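Dihydrodipicolinate synthase from Bacteroides thetaiotaomicron probably acts as a Schiff-base lyase of the DapA family, condensing pyruvate with aspartate semialdehyde on the diaminopimelate route to lysine. Local coordinates of one contact, PDB 4XKY (chain A, 2.10 Å), residues P11-L16 and G46-S51, beside the matching contact of the related dihydrodipicolinate synthase from Aquifex aeolicus, PDB 2EHH (chain B, 1.90 Å), residues A8-F13 and G42-S47. Both blocks share one frame: the second was fitted to the first on N, CA, C and O of the twelve residues, RMSD 0.36 Å. Numbering follows each deposited sequence.

Structure 1 (4XKY); sequences PLVTPL and GTTGES.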
loop_
_atom_site.group_PDB
_atom_site.type_symbol
_atom_site.label_atom_id
_atom_site.label_comp_id
_atom_site.label_asym_id
_atom_site.label_seq_id
_atom_site.Cartn_x
_atom_site.Cartn_y
_atom_site.Cartn_z
ATOM N N PRO A 11 -7.759 25.424 -8.845
ATOM C CA PRO A 11 -7.518 25.298 -7.429
ATOM C C PRO A 11 -6.460 26.330 -7.053
ATOM O O PRO A 11 -5.257 26.138 -7.308
ATOM C CB PRO A 11 -6.994 23.862 -7.285
ATOM C CG PRO A 11 -6.280 23.602 -8.577
ATOM C CD PRO A 11 -6.908 24.515 -9.624
ATOM N N LEU A 12 -6.914 27.443 -6.490
ATOM C CA LEU A 12 -6.003 28.515 -6.133
ATOM C C LEU A 12 -4.938 28.064 -5.139
ATOM O O LEU A 12 -5.216 27.320 -4.216
ATOM C CB LEU A 12 -6.749 29.706 -5.540
ATOM C CG LEU A 12 -7.361 30.718 -6.508
ATOM C CD1 LEU A 12 -8.412 30.027 -7.340
ATOM C CD2 LEU A 12 -8.023 31.838 -5.740
ATOM N N VAL A 13 -3.712 28.552 -5.330
ATOM C CA VAL A 13 -2.724 28.520 -4.272
ATOM C C VAL A 13 -3.214 29.469 -3.180
ATOM O O VAL A 13 -4.036 30.367 -3.445
ATOM C CB VAL A 13 -1.299 28.907 -4.758
ATOM C CG1 VAL A 13 -0.806 27.946 -5.828
ATOM C CG2 VAL A 13 -1.250 30.305 -5.316
ATOM N N THR A 14 -2.768 29.213 -1.951
ATOM C CA THR A 14 -3.013 30.094 -0.828
ATOM C C THR A 14 -1.714 30.884 -0.724
ATOM O O THR A 14 -0.722 30.372 -0.240
ATOM C CB THR A 14 -3.341 29.312 0.470
ATOM O OG1 THR A 14 -4.509 28.481 0.272
ATOM C CG2 THR A 14 -3.590 30.280 1.632
ATOM N N PRO A 15 -1.689 32.114 -1.257
ATOM C CA PRO A 15 -0.440 32.895 -1.211
ATOM C C PRO A 15 -0.155 33.344 0.199
ATOM O O PRO A 15 -1.075 33.755 0.913
ATOM C CB PRO A 15 -0.696 34.079 -2.130
ATOM C CG PRO A 15 -2.085 33.950 -2.644
ATOM C CD PRO A 15 -2.787 32.844 -1.902
ATOM N N LEU A 16 1.105 33.205 0.588
ATOM C CA LEU A 16 1.577 33.432 1.944
ATOM C C LEU A 16 2.732 34.422 1.992
ATOM O O LEU A 16 3.580 34.452 1.088
ATOM C CB LEU A 16 2.080 32.115 2.494
ATOM C CG LEU A 16 1.042 31.007 2.542
ATOM C CD1 LEU A 16 1.745 29.767 3.069
ATOM C CD2 LEU A 16 -0.141 31.413 3.428
ATOM N N GLY A 46 -8.061 23.634 -1.812
ATOM C CA GLY A 46 -7.733 22.299 -2.304
ATOM C C GLY A 46 -6.303 21.962 -1.856
ATOM O O GLY A 46 -5.679 22.732 -1.093
ATOM N N THR A 47 -5.814 20.807 -2.311
ATOM C CA THR A 47 -4.412 20.344 -2.137
ATOM C C THR A 47 -3.385 21.387 -2.600
ATOM O O THR A 47 -2.436 21.690 -1.895
ATOM C CB THR A 47 -4.153 19.039 -2.929
ATOM O OG1 THR A 47 -5.158 18.072 -2.599
ATOM C CG2 THR A 47 -2.775 18.422 -2.566
ATOM N N THR A 48 -3.616 21.940 -3.780
ATOM C CA THR A 48 -2.845 23.058 -4.308
ATOM C C THR A 48 -2.800 24.305 -3.391
ATOM O O THR A 48 -1.787 25.043 -3.387
ATOM C CB THR A 48 -3.378 23.429 -5.701
ATOM O OG1 THR A 48 -3.205 22.302 -6.565
ATOM C CG2 THR A 48 -2.625 24.563 -6.270
ATOM N N GLY A 49 -3.878 24.493 -2.622
ATOM C CA GLY A 49 -4.015 25.567 -1.617
ATOM C C GLY A 49 -3.437 25.231 -0.252
ATOM O O GLY A 49 -3.610 26.001 0.696
ATOM N N GLU A 50 -2.774 24.071 -0.142
ATOM C CA GLU A 50 -2.095 23.652 1.112
ATOM C C GLU A 50 -3.058 23.572 2.334
ATOM O O GLU A 50 -2.652 23.859 3.461
ATOM C CB GLU A 50 -0.943 24.647 1.448
ATOM C CG GLU A 50 0.294 24.560 0.575
ATOM C CD GLU A 50 1.236 25.756 0.741
ATOM O OE1 GLU A 50 2.181 25.725 1.576
ATOM O OE2 GLU A 50 1.022 26.738 0.009
ATOM N N SER A 51 -4.321 23.206 2.155
ATOM C CA SER A 51 -5.288 23.441 3.264
ATOM C C SER A 51 -4.907 22.711 4.565
ATOM O O SER A 51 -4.917 23.281 5.667
ATOM C CB SER A 51 -6.714 23.043 2.896
ATOM O OG SER A 51 -7.597 23.412 3.963
HETATM O O HOH W 1 -7.222 25.350 -4.062
HETATM O O HOH W 2 -0.870 26.959 -1.726
#

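Structure 2 (2EHH); sequences ALITPF and GTTGES.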
loop_
_atom_site.group_PDB
_atom_site.type_symbol
_atom_site.label_atom_id
_atom_site.label_comp_id
_atom_site.label_asym_id
_atom_site.label_seq_id
_atom_site.Cartn_x
_atom_site.Cartn_y
_atom_site.Cartn_z
ATOM N N ALA B 8 -7.631 25.332 -9.136
ATOM C CA ALA B 8 -7.350 24.911 -7.766
ATOM C C ALA B 8 -6.355 25.996 -7.361
ATOM O O ALA B 8 -5.160 25.913 -7.648
ATOM C CB ALA B 8 -6.693 23.524 -7.752
ATOM N N LEU B 9 -6.870 27.040 -6.728
ATOM C CA LEU B 9 -6.053 28.184 -6.352
ATOM C C LEU B 9 -5.047 27.956 -5.232
ATOM O O LEU B 9 -5.358 27.343 -4.211
ATOM C CB LEU B 9 -6.969 29.348 -5.974
ATOM C CG LEU B 9 -6.396 30.751 -6.148
ATOM C CD1 LEU B 9 -6.268 31.059 -7.629
ATOM C CD2 LEU B 9 -7.315 31.770 -5.480
ATOM N N ILE B 10 -3.834 28.454 -5.436
ATOM C CA ILE B 10 -2.792 28.361 -4.421
ATOM C C ILE B 10 -3.196 29.338 -3.319
ATOM O O ILE B 10 -4.032 30.213 -3.546
ATOM C CB ILE B 10 -1.426 28.835 -4.961
ATOM C CG1 ILE B 10 -1.562 30.259 -5.512
ATOM C CG2 ILE B 10 -0.930 27.887 -6.041
ATOM C CD1 ILE B 10 -0.241 30.931 -5.839
ATOM N N THR B 11 -2.615 29.186 -2.135
ATOM C CA THR B 11 -2.893 30.100 -1.032
ATOM C C THR B 11 -1.608 30.879 -0.758
ATOM O O THR B 11 -0.638 30.335 -0.226
ATOM C CB THR B 11 -3.306 29.356 0.254
ATOM O OG1 THR B 11 -4.494 28.595 0.011
ATOM C CG2 THR B 11 -3.576 30.355 1.381
ATOM N N PRO B 12 -1.576 32.162 -1.151
ATOM C CA PRO B 12 -0.407 33.025 -0.951
ATOM C C PRO B 12 -0.084 33.205 0.529
ATOM O O PRO B 12 -0.986 33.342 1.357
ATOM C CB PRO B 12 -0.835 34.344 -1.595
ATOM C CG PRO B 12 -1.827 33.924 -2.629
ATOM C CD PRO B 12 -2.622 32.867 -1.911
ATOM N N PHE B 13 1.204 33.201 0.852
ATOM C CA PHE B 13 1.660 33.382 2.225
ATOM C C PHE B 13 2.651 34.541 2.280
ATOM O O PHE B 13 3.371 34.799 1.319
ATOM C CB PHE B 13 2.363 32.118 2.741
ATOM C CG PHE B 13 1.440 30.963 3.000
ATOM C CD1 PHE B 13 1.797 29.677 2.603
ATOM C CD2 PHE B 13 0.232 31.149 3.661
ATOM C CE1 PHE B 13 0.960 28.592 2.860
ATOM C CE2 PHE B 13 -0.612 30.071 3.926
ATOM C CZ PHE B 13 -0.246 28.788 3.522
ATOM N N GLY B 42 -7.899 23.999 -1.284
ATOM C CA GLY B 42 -7.801 22.634 -1.760
ATOM C C GLY B 42 -6.371 22.178 -1.522
ATOM O O GLY B 42 -5.597 22.869 -0.850
ATOM N N THR B 43 -6.007 21.026 -2.073
ATOM C CA THR B 43 -4.653 20.505 -1.912
ATOM C C THR B 43 -3.642 21.503 -2.461
ATOM O O THR B 43 -2.594 21.752 -1.858
ATOM C CB THR B 43 -4.480 19.179 -2.671
ATOM O OG1 THR B 43 -5.518 18.275 -2.284
ATOM C CG2 THR B 43 -3.127 18.557 -2.360
ATOM N N THR B 44 -3.961 22.070 -3.617
ATOM C CA THR B 44 -3.087 23.040 -4.253
ATOM C C THR B 44 -3.015 24.311 -3.415
ATOM O O THR B 44 -2.037 25.051 -3.480
ATOM C CB THR B 44 -3.590 23.357 -5.673
ATOM O OG1 THR B 44 -3.686 22.130 -6.411
ATOM C CG2 THR B 44 -2.629 24.305 -6.399
ATOM N N GLY B 45 -4.052 24.546 -2.615
ATOM C CA GLY B 45 -4.083 25.713 -1.753
ATOM C C GLY B 45 -3.429 25.447 -0.405
ATOM O O GLY B 45 -3.564 26.240 0.519
ATOM N N GLU B 46 -2.730 24.320 -0.288
ATOM C CA GLU B 46 -2.038 23.962 0.947
ATOM C C GLU B 46 -2.931 23.849 2.180
ATOM O O GLU B 46 -2.516 24.196 3.286
ATOM C CB GLU B 46 -0.893 24.957 1.218
ATOM C CG GLU B 46 0.401 24.624 0.464
ATOM C CD GLU B 46 1.481 25.693 0.594
ATOM O OE1 GLU B 46 1.414 26.707 -0.133
ATOM O OE2 GLU B 46 2.401 25.520 1.423
ATOM N N SER B 47 -4.144 23.330 2.005
ATOM C CA SER B 47 -5.063 23.185 3.127
ATOM C C SER B 47 -4.494 22.371 4.296
ATOM O O SER B 47 -4.850 22.616 5.447
ATOM C CB SER B 47 -6.392 22.568 2.669
ATOM O OG SER B 47 -6.213 21.252 2.192
HETATM O O HOH W 3 -7.191 25.409 -3.592
HETATM O O HOH W 4 -0.676 27.115 -2.121
#

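Structure 1 (4XKY)
Thr48 packs against Pro11 and Val13 where the loops that follow strands 7-8 and 42-44 meet, at the C-terminal end of the TIM-barrel strands. This is the active-site end: Thr48 is predicted to bind pyruvate, and Pro11 lies near the predicted Schiff-base Lys164. Outward along the Thr48 side chain, CB lies 4.0 Å from Pro11 CB. OG1, anti to the carbonyl carbon (chi1 -62°), passes 3.9 Å from Pro11 CG and is hydrogen-bonded to Tyr258. CG2 comes within 3.2 Å of Pro11 O and 3.9 Å of Val13 CG1. Further along, Thr14 OG1 donates to Gly49 O (2.7 Å) in the carbonyl plane, on a lone pair. Leu16 reaches the Glu50 carboxylate, CD1 standing 4.3 Å from OE1. Lys263 forms a salt bridge with this carboxylate and a hydrogen bond with Thr14 O. Two waters bridge the loops: one joins Leu12 O to Gly46 N, the other links Thr14 N, Thr48 O and Glu50 OE2.

Structure 2 (2EHH)
Ala8 and Ile10 form the surface against which Thr44, predicted to bind pyruvate, packs; Ala8 lies near the predicted Schiff-base Lys161. Along the Thr44 side chain, CB is 3.7 Å from Ala8 CB. OG1, held anti to the carbonyl carbon (chi1 -56°), lies 3.6 Å from that same Ala8 CB and is hydrogen-bonded to Asn248. The methyl CG2 comes within 3.2 Å of Ala8 O and 4.0 Å of Ile10 CG2. Further along, Thr11 OG1 donates to Gly45 O (2.6 Å) in the carbonyl plane, on a lone pair. Phe13 reaches the Glu46 carboxylate: CD1 is 4.1 Å from OE1, CE1 approaches OE1 to 3.6 Å, and the ring and carboxylate planes are 73° apart. Lys253 forms a salt bridge with the carboxylate and a hydrogen bond with Thr11 O. A water between Leu9 O and Gly42 N bridges the loops, and a second one is bonded to Thr11 N, Thr44 O and Glu46 OE1.

Structure 1 against structure 2
The direct hydrogen bond between the loops is kept: Thr14(A) OG1 to Gly49(A) O and Thr11(B) OG1 to Gly45(B) O. Both bridging waters also occupy the same places, and the side chains of Thr14(A), Thr48(A) and Glu50(A) coincide with those of Thr11(B), Thr44(B) and Glu46(B). The differences lie in the packing around this common polar core. At Pro11(A) / Ala8(B) the CB atoms coincide, and the touch of Pro11(A) CB on Thr48(A) CB is matched by that of Ala8(B) CB on Thr44(B) CB, but CG and CD of Pro11(A) have no counterpart in Ala8(B). Val13(A) and Ile10(B) place their branches alike: CG1 of Val13(A) and CG2 of Ile10(B) are 0.3 Å apart after superposition, and CG2 of Val13(A) and CG1 of Ile10(B) 0.4 Å apart, so that a methyl faces Thr48(A) and Thr44(B) alike. Leu16(A) is matched by Phe13(B), and CG, CD1 and CD2 of the two residues lie 0.5 to 0.6 Å apart. The touch on the carboxylate is kept, Leu16(A) CD1 to Glu50(A) OE1 at 4.3 Å and Phe13(B) CD1 to Glu46(B) OE1 at 4.1 Å, whereas CE1, CE2 and CZ of Phe13(B) have no counterpart in Leu16(A).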